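Local coordinates for protein beta sliding clamp (Bartonella birtlesii LL-WM9, PDB 6PTR) that probably encircles DNA as a head-to-tail ring-shaped homodimer, tethering DNA polymerases and other proteins to the template and conferring processivity, at residues 27-32 against 52-57; 144-149 against 216-221; 208-213 against 250-255. One frame throughout, in Å; residues are numbered along the deposited sequence.

From the N terminus, the chain leaves helix 15-26, passes residues 27-32, runs through strand 40-46 and returns along strand 49-55, whose end, 52-57, closes contact 1. Contact 2 opens later, in the central domain, on helix 142-152. Before its partner segment 216-221 is reached, contact 3 has opened at 208-213, which runs into the same helix; contact 2 then closes at 216-221 and contact 3 at 250-255, so these two cross and share helix 211-221. Contact 1 precedes both in series, yet they meet in space: Lys212 NZ of contact 3 forms salt bridges with Glu30 and Asp56, and Arg27 packs on Glu216 of contact 2, joining the N-terminal and central domains.

Contact 1. Residues 27-32 against 52-57; sequences RVVERR and LKATDL. With EDO (1,2-ethanediol), chain Q.
Val28 turns its CB toward the end of strand 49-55. With CG1 anti to the backbone N (chi1 157°), that methyl lies against the main chain, 3.8 Å from Thr55 CA, and CB faces the methyl of Ala54. Val29 adopts much the same rotamer, but here CG2, beside its own backbone N, makes the touch, 4.1 Å from Ala54 CB, so the small alanine is met by both valines. Val28 also packs on Leu59 and Val61 of strand 59-69. Beyond this apolar patch, a water accepts weakly from Glu30 N and donates to Thr55 O over 3.0 Å, bridging the backbones. Asp56 holds CG in the crowded position between its backbone N and carbonyl carbon (chi1 68°), its OD1 taking the N-H groups of Asp58 and Leu59. Thr55 OG1 accepts from Leu57 N at 2.9 Å, an ST turn. Glu30 bends at chi2 (76°) and brings OE2 to 4.3 Å from Asp56 OD2. These two carboxylates would repel, but Lys212 of the central domain makes salt bridges to both and also bonds Val28 O; its ammonium probably offsets the paired negative charge and favours keeping both acids ionised.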
ATOM      1  N   ARG C  27       7.030  14.087  -9.752  1.00 29.14           N
ATOM      2  CA  ARG C  27       7.660  13.141  -8.839  1.00 34.76           C
ATOM      3  C   ARG C  27       9.129  13.456  -8.562  1.00 31.25           C
ATOM      4  O   ARG C  27       9.722  12.824  -7.680  1.00 32.35           O
ATOM      5  CB  ARG C  27       7.519  11.702  -9.362  1.00 44.58           C
ATOM      6  CG  ARG C  27       7.181  11.537 -10.846  1.00 49.35           C
ATOM      7  CD  ARG C  27       6.952  10.045 -11.192  1.00 53.93           C
ATOM      8  NE  ARG C  27       7.234   9.726 -12.594  1.00 55.15           N
ATOM      9  CZ  ARG C  27       6.328   9.319 -13.481  1.00 58.73           C
ATOM     10  NH1 ARG C  27       5.059   9.165 -13.122  1.00 62.64           N
ATOM     11  NH2 ARG C  27       6.694   9.056 -14.733  1.00 51.25           N
ATOM     12  N   VAL C  28       9.722  14.411  -9.279  1.00 23.39           N
ATOM     13  CA  VAL C  28      11.094  14.825  -9.018  1.00 26.26           C
ATOM     14  C   VAL C  28      11.165  15.623  -7.727  1.00 32.72           C
ATOM     15  O   VAL C  28      12.190  15.621  -7.026  1.00 31.10           O
ATOM     16  CB  VAL C  28      11.603  15.610 -10.244  1.00 31.34           C
ATOM     17  CG1 VAL C  28      12.754  16.527  -9.894  1.00 36.77           C
ATOM     18  CG2 VAL C  28      12.015  14.614 -11.287  1.00 32.69           C
ATOM     19  N   VAL C  29      10.062  16.274  -7.365  1.00 28.40           N
ATOM     20  CA  VAL C  29      10.003  17.039  -6.133  1.00 31.57           C
ATOM     21  C   VAL C  29      10.116  16.097  -4.945  1.00 34.95           C
ATOM     22  O   VAL C  29       9.439  15.061  -4.876  1.00 34.52           O
ATOM     23  CB  VAL C  29       8.707  17.860  -6.094  1.00 29.99           C
ATOM     24  CG1 VAL C  29       8.544  18.523  -4.740  1.00 31.44           C
ATOM     25  CG2 VAL C  29       8.710  18.878  -7.217  1.00 30.24           C
ATOM     26  N   GLU C  30      10.992  16.436  -4.008  1.00 43.86           N
ATOM     27  CA  GLU C  30      11.101  15.661  -2.785  1.00 48.42           C
ATOM     28  C   GLU C  30      10.019  16.103  -1.806  1.00 51.22           C
ATOM     29  O   GLU C  30       9.786  17.301  -1.618  1.00 52.63           O
ATOM     30  CB  GLU C  30      12.490  15.833  -2.167  1.00 58.55           C
ATOM     31  CG  GLU C  30      13.009  14.616  -1.402  1.00 66.03           C
ATOM     32  CD  GLU C  30      13.485  13.490  -2.314  1.00 69.34           C
ATOM     33  OE1 GLU C  30      13.080  12.332  -2.080  1.00 72.80           O
ATOM     34  OE2 GLU C  30      14.264  13.755  -3.259  1.00 65.60           O
ATOM     35  N   ARG C  31       9.334  15.129  -1.204  1.00 51.41           N
ATOM     36  CA  ARG C  31       8.324  15.466  -0.203  1.00 60.62           C
ATOM     37  C   ARG C  31       8.973  15.949   1.088  1.00 60.95           C
ATOM     38  O   ARG C  31       8.453  16.854   1.750  1.00 64.37           O
ATOM     39  CB  ARG C  31       7.415  14.266   0.067  1.00 61.46           C
ATOM     40  CG  ARG C  31       6.425  13.959  -1.058  1.00 58.43           C
ATOM     41  CD  ARG C  31       5.417  12.917  -0.604  1.00 62.33           C
ATOM     42  NE  ARG C  31       4.729  12.260  -1.711  1.00 60.61           N
ATOM     43  CZ  ARG C  31       3.553  12.647  -2.197  1.00 62.96           C
ATOM     44  NH1 ARG C  31       2.935  13.703  -1.678  1.00 53.57           N
ATOM     45  NH2 ARG C  31       2.996  11.981  -3.204  1.00 66.44           N
ATOM     46  N   ARG C  32      10.116  15.372   1.453  1.00 63.13           N
ATOM     47  CA  ARG C  32      10.848  15.822   2.630  1.00 61.75           C
ATOM     48  C   ARG C  32      11.524  17.180   2.430  1.00 63.18           C
ATOM     49  O   ARG C  32      12.144  17.680   3.378  1.00 63.34           O
ATOM     50  CB  ARG C  32      11.890  14.772   3.024  1.00 59.04           C
ATOM     51  N   LEU C  52       6.337  22.389 -18.369  1.00 15.89           N
ATOM     52  CA  LEU C  52       6.376  22.115 -16.935  1.00 15.15           C
ATOM     53  C   LEU C  52       7.809  21.775 -16.566  1.00 22.47           C
ATOM     54  O   LEU C  52       8.458  21.008 -17.273  1.00 22.62           O
ATOM     55  CB  LEU C  52       5.455  20.944 -16.570  1.00 19.15           C
ATOM     56  CG  LEU C  52       4.002  21.107 -17.034  1.00 25.35           C
ATOM     57  CD1 LEU C  52       3.172  19.898 -16.662  1.00 23.09           C
ATOM     58  CD2 LEU C  52       3.401  22.402 -16.468  1.00 26.08           C
ATOM     59  N   LYS C  53       8.309  22.337 -15.462  1.00 18.43           N
ATOM     60  CA  LYS C  53       9.679  22.062 -15.030  1.00 19.58           C
ATOM     61  C   LYS C  53       9.665  21.792 -13.532  1.00 19.09           C
ATOM     62  O   LYS C  53       8.995  22.506 -12.784  1.00 19.47           O
ATOM     63  CB  LYS C  53      10.601  23.256 -15.343  1.00 20.70           C
ATOM     64  CG  LYS C  53      12.081  23.062 -14.980  1.00 25.31           C
ATOM     65  CD  LYS C  53      12.936  24.342 -15.205  1.00 28.89           C
ATOM     66  CE  LYS C  53      13.240  24.603 -16.654  1.00 39.07           C
ATOM     67  NZ  LYS C  53      14.246  25.710 -16.789  1.00 33.29           N
ATOM     68  N   ALA C  54      10.390  20.755 -13.092  1.00 17.51           N
ATOM     69  CA  ALA C  54      10.598  20.527 -11.666  1.00 17.35           C
ATOM     70  C   ALA C  54      12.063  20.178 -11.457  1.00 18.82           C
ATOM     71  O   ALA C  54      12.719  19.686 -12.371  1.00 19.72           O
ATOM     72  CB  ALA C  54       9.710  19.386 -11.113  1.00 18.40           C
ATOM     73  N   THR C  55      12.575  20.424 -10.246  1.00 18.52           N
ATOM     74  CA  THR C  55      13.990  20.169  -9.992  1.00 18.34           C
ATOM     75  C   THR C  55      14.173  19.929  -8.503  1.00 20.49           C
ATOM     76  O   THR C  55      13.391  20.410  -7.681  1.00 21.20           O
ATOM     77  CB  THR C  55      14.900  21.330 -10.442  1.00 20.57           C
ATOM     78  OG1 THR C  55      16.279  20.963 -10.265  1.00 23.85           O
ATOM     79  CG2 THR C  55      14.640  22.577  -9.611  1.00 22.38           C
ATOM     80  N   ASP C  56      15.190  19.143  -8.159  1.00 20.98           N
ATOM     81  CA  ASP C  56      15.672  19.120  -6.787  1.00 20.29           C
ATOM     82  C   ASP C  56      17.094  19.670  -6.674  1.00 21.74           C
ATOM     83  O   ASP C  56      17.767  19.431  -5.667  1.00 23.58           O
ATOM     84  CB  ASP C  56      15.576  17.705  -6.212  1.00 22.81           C
ATOM     85  CG  ASP C  56      16.533  16.722  -6.870  1.00 25.55           C
ATOM     86  OD1 ASP C  56      17.381  17.117  -7.690  1.00 23.63           O
ATOM     87  OD2 ASP C  56      16.426  15.522  -6.537  1.00 30.39           O
ATOM     88  N   LEU C  57      17.550  20.394  -7.700  1.00 20.70           N
ATOM     89  CA  LEU C  57      18.883  20.988  -7.870  1.00 21.30           C
ATOM     90  C   LEU C  57      19.917  19.983  -8.370  1.00 22.34           C
ATOM     91  O   LEU C  57      20.946  20.391  -8.920  1.00 32.91           O
ATOM     92  CB  LEU C  57      19.391  21.656  -6.580  1.00 24.45           C
ATOM     93  CG  LEU C  57      18.518  22.799  -6.052  1.00 26.57           C
ATOM     94  CD1 LEU C  57      19.141  23.394  -4.799  1.00 26.50           C
ATOM     95  CD2 LEU C  57      18.316  23.848  -7.132  1.00 26.84           C
TER
HETATM   96  C1  EDO Q 501      20.784  19.762 -13.052  1.00 52.50           C
HETATM   97  O1  EDO Q 501      21.723  20.364 -12.152  1.00 53.36           O
HETATM   98  C2  EDO Q 501      19.746  20.806 -13.440  1.00 64.14           C
HETATM   99  O2  EDO Q 501      20.138  21.452 -14.658  1.00 72.09           O
HETATM  100  O   HOH W   1      12.367  19.299  -5.140  1.00 27.31           O

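Contact 2. Residues 144-149 against 216-221; sequences KLKHLL and ELQKLL
Leu149 lays its CB over the amide group of Gln218, 3.4 Å from the carbon CD and nearly as close to OE1. The glutamine reaches this place by folding: CG is anti to the carbonyl carbon, and a bend at chi2 (-81°) swings the amide toward the other helix. Its NE2 donates to Asp150 and Gln153, just beyond residues 144-149, which holds the amide in place while its carbon touches the leucine. Farther out on the same side chain, Leu149 CD1 sits 3.7 Å from Leu217 CD2 and 3.8 Å from Leu221 CD1, crossing each of those leucines at about a right angle. Leu145, one turn earlier, enters from beside it. With CG anti to the backbone N, it meets Leu217 tip to tip, the two CD2 methyls 4.0 Å apart, and crosses Leu221 roughly perpendicularly, its CD2 lying 3.9 Å from Leu221 CD1.

The four leucines join helix 142-152 to helix 211-221, the two helices of the central domain of the clamp, in a family whose domains each pair two helices with beta sheets. The axes of the two short segments approach to 10.2 Å, with their N-to-C directions 130° apart. Phe240 of strand 237-242 touches both Leu145 and Leu217, while Leu182 of strand 179-185 touches Leu149, so sheet residues continue the apolar packing.

Lys146 flanks the leucines. Its chain is extended as far as CE and slides past Leu221 in the opposite direction, with CD 3.6 Å from Leu221 O. At chi4 (-64°) it bends, and NZ forms a salt bridge with Asp150 on its own helix.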
ATOM      1  N   LYS C 144      16.148   0.109 -26.294  1.00 26.55           N
ATOM      2  CA  LYS C 144      17.486  -0.342 -25.920  1.00 29.03           C
ATOM      3  C   LYS C 144      17.932   0.266 -24.597  1.00 31.66           C
ATOM      4  O   LYS C 144      18.483  -0.442 -23.750  1.00 31.80           O
ATOM      5  CB  LYS C 144      18.504  -0.012 -27.009  1.00 35.06           C
ATOM      6  CG  LYS C 144      19.863  -0.645 -26.749  1.00 44.42           C
ATOM      7  CD  LYS C 144      19.732  -2.165 -26.783  1.00 57.68           C
ATOM      8  CE  LYS C 144      21.078  -2.854 -26.691  1.00 64.33           C
ATOM      9  NZ  LYS C 144      21.025  -4.243 -27.241  1.00 65.44           N
ATOM     10  N   LEU C 145      17.736   1.576 -24.409  1.00 22.85           N
ATOM     11  CA  LEU C 145      18.117   2.190 -23.134  1.00 21.10           C
ATOM     12  C   LEU C 145      17.363   1.557 -21.975  1.00 25.21           C
ATOM     13  O   LEU C 145      17.935   1.309 -20.903  1.00 22.53           O
ATOM     14  CB  LEU C 145      17.858   3.699 -23.167  1.00 21.15           C
ATOM     15  CG  LEU C 145      18.187   4.375 -21.823  1.00 21.91           C
ATOM     16  CD1 LEU C 145      19.672   4.241 -21.487  1.00 23.85           C
ATOM     17  CD2 LEU C 145      17.782   5.850 -21.895  1.00 29.41           C
ATOM     18  N   LYS C 146      16.080   1.265 -22.174  1.00 21.66           N
ATOM     19  CA  LYS C 146      15.335   0.600 -21.114  1.00 21.56           C
ATOM     20  C   LYS C 146      15.947  -0.755 -20.779  1.00 23.43           C
ATOM     21  O   LYS C 146      16.021  -1.136 -19.606  1.00 24.77           O
ATOM     22  CB  LYS C 146      13.883   0.423 -21.530  1.00 23.66           C
ATOM     23  CG  LYS C 146      13.033  -0.215 -20.449  1.00 24.16           C
ATOM     24  CD  LYS C 146      11.601  -0.379 -20.929  1.00 30.68           C
ATOM     25  CE  LYS C 146      10.674  -0.884 -19.822  1.00 40.72           C
ATOM     26  NZ  LYS C 146      11.026  -2.237 -19.339  1.00 42.21           N
ATOM     27  N   HIS C 147      16.350  -1.505 -21.807  1.00 25.83           N
ATOM     28  CA  HIS C 147      16.980  -2.801 -21.583  1.00 28.00           C
ATOM     29  C   HIS C 147      18.244  -2.647 -20.748  1.00 27.47           C
ATOM     30  O   HIS C 147      18.460  -3.396 -19.791  1.00 25.92           O
ATOM     31  CB  HIS C 147      17.287  -3.460 -22.922  1.00 31.90           C
ATOM     32  CG  HIS C 147      18.113  -4.705 -22.808  1.00 41.57           C
ATOM     33  ND1 HIS C 147      17.629  -5.870 -22.253  1.00 39.01           N
ATOM     34  CD2 HIS C 147      19.392  -4.962 -23.176  1.00 40.02           C
ATOM     35  CE1 HIS C 147      18.574  -6.793 -22.285  1.00 43.97           C
ATOM     36  NE2 HIS C 147      19.653  -6.269 -22.843  1.00 41.09           N
ATOM     37  N   LEU C 148      19.097  -1.677 -21.097  1.00 25.58           N
ATOM     38  CA  LEU C 148      20.337  -1.486 -20.342  1.00 21.86           C
ATOM     39  C   LEU C 148      20.047  -1.164 -18.885  1.00 23.51           C
ATOM     40  O   LEU C 148      20.691  -1.706 -17.976  1.00 20.46           O
ATOM     41  CB  LEU C 148      21.174  -0.378 -20.977  1.00 24.60           C
ATOM     42  CG  LEU C 148      21.532  -0.570 -22.449  1.00 26.62           C
ATOM     43  CD1 LEU C 148      22.088   0.715 -23.025  1.00 26.43           C
ATOM     44  CD2 LEU C 148      22.536  -1.706 -22.588  1.00 27.36           C
ATOM     45  N   LEU C 149      19.086  -0.264 -18.641  1.00 20.44           N
ATOM     46  CA  LEU C 149      18.762   0.114 -17.272  1.00 20.68           C
ATOM     47  C   LEU C 149      18.058  -1.021 -16.534  1.00 20.93           C
ATOM     48  O   LEU C 149      18.283  -1.220 -15.331  1.00 21.38           O
ATOM     49  CB  LEU C 149      17.889   1.373 -17.267  1.00 20.43           C
ATOM     50  CG  LEU C 149      18.602   2.600 -17.828  1.00 19.63           C
ATOM     51  CD1 LEU C 149      17.657   3.781 -17.983  1.00 18.96           C
ATOM     52  CD2 LEU C 149      19.798   2.998 -16.968  1.00 19.47           C
ATOM     53  N   GLU C 216      14.005   7.853 -12.118  1.00 21.01           N
ATOM     54  CA  GLU C 216      13.001   8.643 -12.826  1.00 23.30           C
ATOM     55  C   GLU C 216      12.986   8.317 -14.311  1.00 18.97           C
ATOM     56  O   GLU C 216      11.912   8.273 -14.938  1.00 24.29           O
ATOM     57  CB  GLU C 216      13.254  10.132 -12.600  1.00 27.14           C
ATOM     58  CG  GLU C 216      13.049  10.538 -11.156  1.00 28.65           C
ATOM     59  CD  GLU C 216      11.673  10.145 -10.638  1.00 33.19           C
ATOM     60  OE1 GLU C 216      10.656  10.474 -11.296  1.00 33.09           O
ATOM     61  OE2 GLU C 216      11.615   9.479  -9.590  1.00 37.27           O
ATOM     62  N   LEU C 217      14.169   8.126 -14.904  1.00 21.43           N
ATOM     63  CA  LEU C 217      14.230   7.710 -16.294  1.00 20.11           C
ATOM     64  C   LEU C 217      13.497   6.392 -16.480  1.00 21.61           C
ATOM     65  O   LEU C 217      12.704   6.235 -17.417  1.00 20.76           O
ATOM     66  CB  LEU C 217      15.700   7.616 -16.729  1.00 21.65           C
ATOM     67  CG  LEU C 217      16.097   7.437 -18.187  1.00 34.13           C
ATOM     68  CD1 LEU C 217      15.449   8.497 -19.043  1.00 31.52           C
ATOM     69  CD2 LEU C 217      17.629   7.511 -18.287  1.00 28.40           C
ATOM     70  N   GLN C 218      13.693   5.457 -15.546  1.00 21.98           N
ATOM     71  CA  GLN C 218      13.048   4.156 -15.643  1.00 18.95           C
ATOM     72  C   GLN C 218      11.540   4.269 -15.543  1.00 19.85           C
ATOM     73  O   GLN C 218      10.815   3.550 -16.240  1.00 25.02           O
ATOM     74  CB  GLN C 218      13.596   3.227 -14.559  1.00 20.04           C
ATOM     75  CG  GLN C 218      14.926   2.652 -14.954  1.00 23.94           C
ATOM     76  CD  GLN C 218      14.760   1.469 -15.898  1.00 31.89           C
ATOM     77  OE1 GLN C 218      14.428   1.644 -17.073  1.00 32.25           O
ATOM     78  NE2 GLN C 218      14.964   0.258 -15.376  1.00 28.53           N
ATOM     79  N   LYS C 219      11.033   5.178 -14.705  1.00 22.47           N
ATOM     80  CA  LYS C 219       9.581   5.333 -14.623  1.00 22.60           C
ATOM     81  C   LYS C 219       9.001   5.814 -15.952  1.00 25.14           C
ATOM     82  O   LYS C 219       7.925   5.369 -16.369  1.00 23.51           O
ATOM     83  CB  LYS C 219       9.203   6.307 -13.507  1.00 25.09           C
ATOM     84  CG  LYS C 219       9.434   5.773 -12.098  1.00 29.03           C
ATOM     85  CD  LYS C 219       9.284   6.899 -11.085  1.00 41.26           C
ATOM     86  CE  LYS C 219       9.592   6.448  -9.667  1.00 52.73           C
ATOM     87  NZ  LYS C 219       9.496   7.595  -8.717  1.00 55.00           N
ATOM     88  N   LEU C 220       9.694   6.730 -16.629  1.00 22.87           N
ATOM     89  CA  LEU C 220       9.217   7.156 -17.939  1.00 27.04           C
ATOM     90  C   LEU C 220       9.333   6.028 -18.955  1.00 23.72           C
ATOM     91  O   LEU C 220       8.389   5.758 -19.705  1.00 28.04           O
ATOM     92  CB  LEU C 220      10.000   8.385 -18.402  1.00 25.29           C
ATOM     93  CG  LEU C 220       9.639   8.813 -19.826  1.00 29.74           C
ATOM     94  CD1 LEU C 220       8.165   9.276 -19.915  1.00 33.48           C
ATOM     95  CD2 LEU C 220      10.573   9.898 -20.320  1.00 35.16           C
ATOM     96  N   LEU C 221      10.484   5.348 -18.978  1.00 21.44           N
ATOM     97  CA  LEU C 221      10.704   4.276 -19.940  1.00 23.69           C
ATOM     98  C   LEU C 221       9.737   3.110 -19.743  1.00 27.35           C
ATOM     99  O   LEU C 221       9.416   2.413 -20.711  1.00 29.70           O
ATOM    100  CB  LEU C 221      12.153   3.798 -19.855  1.00 24.97           C
ATOM    101  CG  LEU C 221      13.147   4.832 -20.399  1.00 21.72           C
ATOM    102  CD1 LEU C 221      14.570   4.402 -20.132  1.00 23.67           C
ATOM    103  CD2 LEU C 221      12.933   5.006 -21.887  1.00 24.53           C
TER

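Contact 3. Residues 208-213 against 250-255; sequences IIPRKA and KLVDGT
Ile208 and Val252 cross obliquely, branch against branch. Ile208 CG2, anti to its backbone N, meets Val252 CB at 3.6 Å and lies equally near the valine's CG2. The other arm of the isoleucine, nearly extended at chi2 (169°), carries CD1 along the loop to 3.8 Å from Gly254 O. Val252 CG2 also faces Pro210: proline and valine slide past each other in opposite directions, with 3.9 Å between Pro210 CG and Val252 CG2. The edge of the proline ring formed by CG and CD presses on a backbone carbonyl, CG coming to 3.1 Å from Lys250 O. Leu251 approaches differently, bringing CD2 over the main chain, 3.5 Å from Ile208 O, while Ile238 packs against both Leu251 and Ile209.

Backbone bonding fixes this pairing. Val252 N donates to Ile208 O at 3.0 Å, almost straight at 172° and in the carbonyl plane. A water accepts from Ile208 N and donates to Val252 O, at 2.7 Å, taking the place of a direct second bond. Past it the loop turns at Asp253, centre of an inverse gamma turn, whose carbonyl is bonded by Tyr163.

Strand 207-210 is an outermost strand of its eight-stranded antiparallel sheet within the chain, and Pro210 occupies the N-cap position of helix 211-221: the contact sets the linker toward the C-terminal domain against a strand-to-helix junction of the clamp's central domain.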
ATOM      1  N   ILE C 208      29.198   8.307 -13.782  1.00 16.38           N
ATOM      2  CA  ILE C 208      28.321   7.625 -12.825  1.00 15.60           C
ATOM      3  C   ILE C 208      26.992   8.365 -12.824  1.00 21.17           C
ATOM      4  O   ILE C 208      26.914   9.509 -12.363  1.00 18.44           O
ATOM      5  CB  ILE C 208      28.930   7.582 -11.422  1.00 16.96           C
ATOM      6  CG1 ILE C 208      30.278   6.861 -11.446  1.00 18.11           C
ATOM      7  CG2 ILE C 208      27.960   6.883 -10.434  1.00 18.93           C
ATOM      8  CD1 ILE C 208      31.046   7.031 -10.124  1.00 20.03           C
ATOM      9  N   ILE C 209      25.952   7.727 -13.354  1.00 15.55           N
ATOM     10  CA  ILE C 209      24.627   8.344 -13.379  1.00 17.29           C
ATOM     11  C   ILE C 209      23.963   8.121 -12.028  1.00 20.06           C
ATOM     12  O   ILE C 209      23.845   6.964 -11.598  1.00 18.06           O
ATOM     13  CB  ILE C 209      23.766   7.740 -14.492  1.00 21.08           C
ATOM     14  CG1 ILE C 209      24.514   7.788 -15.820  1.00 21.33           C
ATOM     15  CG2 ILE C 209      22.390   8.430 -14.503  1.00 20.63           C
ATOM     16  CD1 ILE C 209      23.893   6.877 -16.909  1.00 21.30           C
ATOM     17  N   PRO C 210      23.519   9.165 -11.325  1.00 18.02           N
ATOM     18  CA  PRO C 210      22.950   8.968  -9.978  1.00 19.51           C
ATOM     19  C   PRO C 210      21.698   8.099  -9.970  1.00 16.80           C
ATOM     20  O   PRO C 210      20.896   8.102 -10.914  1.00 20.47           O
ATOM     21  CB  PRO C 210      22.621  10.395  -9.514  1.00 22.17           C
ATOM     22  CG  PRO C 210      23.468  11.281 -10.395  1.00 20.89           C
ATOM     23  CD  PRO C 210      23.578  10.585 -11.708  1.00 20.15           C
ATOM     24  N   ARG C 211      21.559   7.348  -8.873  1.00 17.40           N
ATOM     25  CA  ARG C 211      20.412   6.477  -8.634  1.00 22.33           C
ATOM     26  C   ARG C 211      19.069   7.165  -8.881  1.00 24.01           C
ATOM     27  O   ARG C 211      18.173   6.574  -9.498  1.00 20.82           O
ATOM     28  CB  ARG C 211      20.491   5.953  -7.194  1.00 32.38           C
ATOM     29  CG  ARG C 211      19.363   5.053  -6.779  1.00 43.24           C
ATOM     30  CD  ARG C 211      19.716   4.297  -5.505  1.00 46.25           C
ATOM     31  NE  ARG C 211      20.237   5.169  -4.454  1.00 49.13           N
ATOM     32  CZ  ARG C 211      19.480   5.768  -3.544  1.00 58.08           C
ATOM     33  NH1 ARG C 211      20.034   6.535  -2.617  1.00 66.51           N
ATOM     34  NH2 ARG C 211      18.162   5.605  -3.565  1.00 56.78           N
ATOM     35  N   LYS C 212      18.901   8.416  -8.423  1.00 21.39           N
ATOM     36  CA  LYS C 212      17.596   9.067  -8.599  1.00 21.70           C
ATOM     37  C   LYS C 212      17.280   9.316 -10.067  1.00 20.05           C
ATOM     38  O   LYS C 212      16.136   9.116 -10.499  1.00 21.72           O
ATOM     39  CB  LYS C 212      17.516  10.385  -7.821  1.00 22.05           C
ATOM     40  CG  LYS C 212      16.159  11.130  -8.031  1.00 23.31           C
ATOM     41  CD  LYS C 212      15.992  12.249  -7.027  1.00 28.17           C
ATOM     42  CE  LYS C 212      14.570  12.859  -7.073  1.00 22.71           C
ATOM     43  NZ  LYS C 212      14.406  13.953  -6.107  1.00 25.56           N
ATOM     44  N   ALA C 213      18.262   9.798 -10.844  1.00 20.23           N
ATOM     45  CA  ALA C 213      18.055   9.994 -12.274  1.00 20.03           C
ATOM     46  C   ALA C 213      17.707   8.676 -12.944  1.00 22.34           C
ATOM     47  O   ALA C 213      16.785   8.614 -13.777  1.00 19.91           O
ATOM     48  CB  ALA C 213      19.306  10.605 -12.918  1.00 21.25           C
ATOM     49  N   LYS C 250      23.021  16.079 -12.621  1.00 19.88           N
ATOM     50  CA  LYS C 250      24.428  16.048 -12.246  1.00 20.21           C
ATOM     51  C   LYS C 250      24.920  14.610 -12.313  1.00 20.69           C
ATOM     52  O   LYS C 250      24.145  13.659 -12.247  1.00 22.56           O
ATOM     53  CB  LYS C 250      24.631  16.618 -10.844  1.00 21.06           C
ATOM     54  CG  LYS C 250      24.450  18.122 -10.812  1.00 27.80           C
ATOM     55  CD  LYS C 250      24.533  18.700  -9.413  1.00 31.82           C
ATOM     56  CE  LYS C 250      24.100  20.153  -9.435  1.00 36.38           C
ATOM     57  NZ  LYS C 250      24.031  20.741  -8.072  1.00 51.31           N
ATOM     58  N   LEU C 251      26.224  14.458 -12.484  1.00 23.51           N
ATOM     59  CA  LEU C 251      26.855  13.150 -12.399  1.00 18.77           C
ATOM     60  C   LEU C 251      27.466  13.017 -11.016  1.00 23.29           C
ATOM     61  O   LEU C 251      27.759  14.014 -10.359  1.00 23.80           O
ATOM     62  CB  LEU C 251      27.919  12.986 -13.488  1.00 21.36           C
ATOM     63  CG  LEU C 251      27.293  12.930 -14.892  1.00 26.27           C
ATOM     64  CD1 LEU C 251      28.337  13.135 -15.986  1.00 27.79           C
ATOM     65  CD2 LEU C 251      26.559  11.599 -15.103  1.00 25.02           C
ATOM     66  N   VAL C 252      27.630  11.779 -10.562  1.00 19.03           N
ATOM     67  CA  VAL C 252      28.260  11.574  -9.259  1.00 19.13           C
ATOM     68  C   VAL C 252      29.732  11.937  -9.357  1.00 21.54           C
ATOM     69  O   VAL C 252      30.445  11.438 -10.235  1.00 26.06           O
ATOM     70  CB  VAL C 252      28.076  10.122  -8.799  1.00 21.03           C
ATOM     71  CG1 VAL C 252      28.787   9.897  -7.455  1.00 23.05           C
ATOM     72  CG2 VAL C 252      26.608   9.775  -8.701  1.00 20.56           C
ATOM     73  N   ASP C 253      30.200  12.780  -8.437  1.00 23.53           N
ATOM     74  CA  ASP C 253      31.576  13.283  -8.447  1.00 27.40           C
ATOM     75  C   ASP C 253      32.433  12.306  -7.658  1.00 26.83           C
ATOM     76  O   ASP C 253      32.689  12.486  -6.466  1.00 33.15           O
ATOM     77  CB  ASP C 253      31.639  14.693  -7.863  1.00 28.80           C
ATOM     78  CG  ASP C 253      33.035  15.282  -7.905  1.00 42.22           C
ATOM     79  OD1 ASP C 253      33.950  14.620  -8.430  1.00 44.90           O
ATOM     80  OD2 ASP C 253      33.216  16.416  -7.412  1.00 50.75           O
ATOM     81  N   GLY C 254      32.900  11.272  -8.344  1.00 27.51           N
ATOM     82  CA  GLY C 254      33.749  10.264  -7.736  1.00 27.92           C
ATOM     83  C   GLY C 254      34.279   9.345  -8.813  1.00 28.94           C
ATOM     84  O   GLY C 254      33.961   9.485  -9.996  1.00 32.11           O
ATOM     85  N   THR C 255      35.106   8.401  -8.396  1.00 23.61           N
ATOM     86  CA  THR C 255      35.689   7.431  -9.317  1.00 23.04           C
ATOM     87  C   THR C 255      35.105   6.051  -9.023  1.00 24.30           C
ATOM     88  O   THR C 255      35.211   5.564  -7.897  1.00 25.00           O
ATOM     89  CB  THR C 255      37.208   7.412  -9.189  1.00 29.36           C
ATOM     90  OG1 THR C 255      37.712   8.719  -9.497  1.00 34.51           O
ATOM     91  CG2 THR C 255      37.797   6.412 -10.160  1.00 34.97           C
TER
HETATM   92  O   HOH W   2      30.809  10.625 -12.731  1.00 19.51           O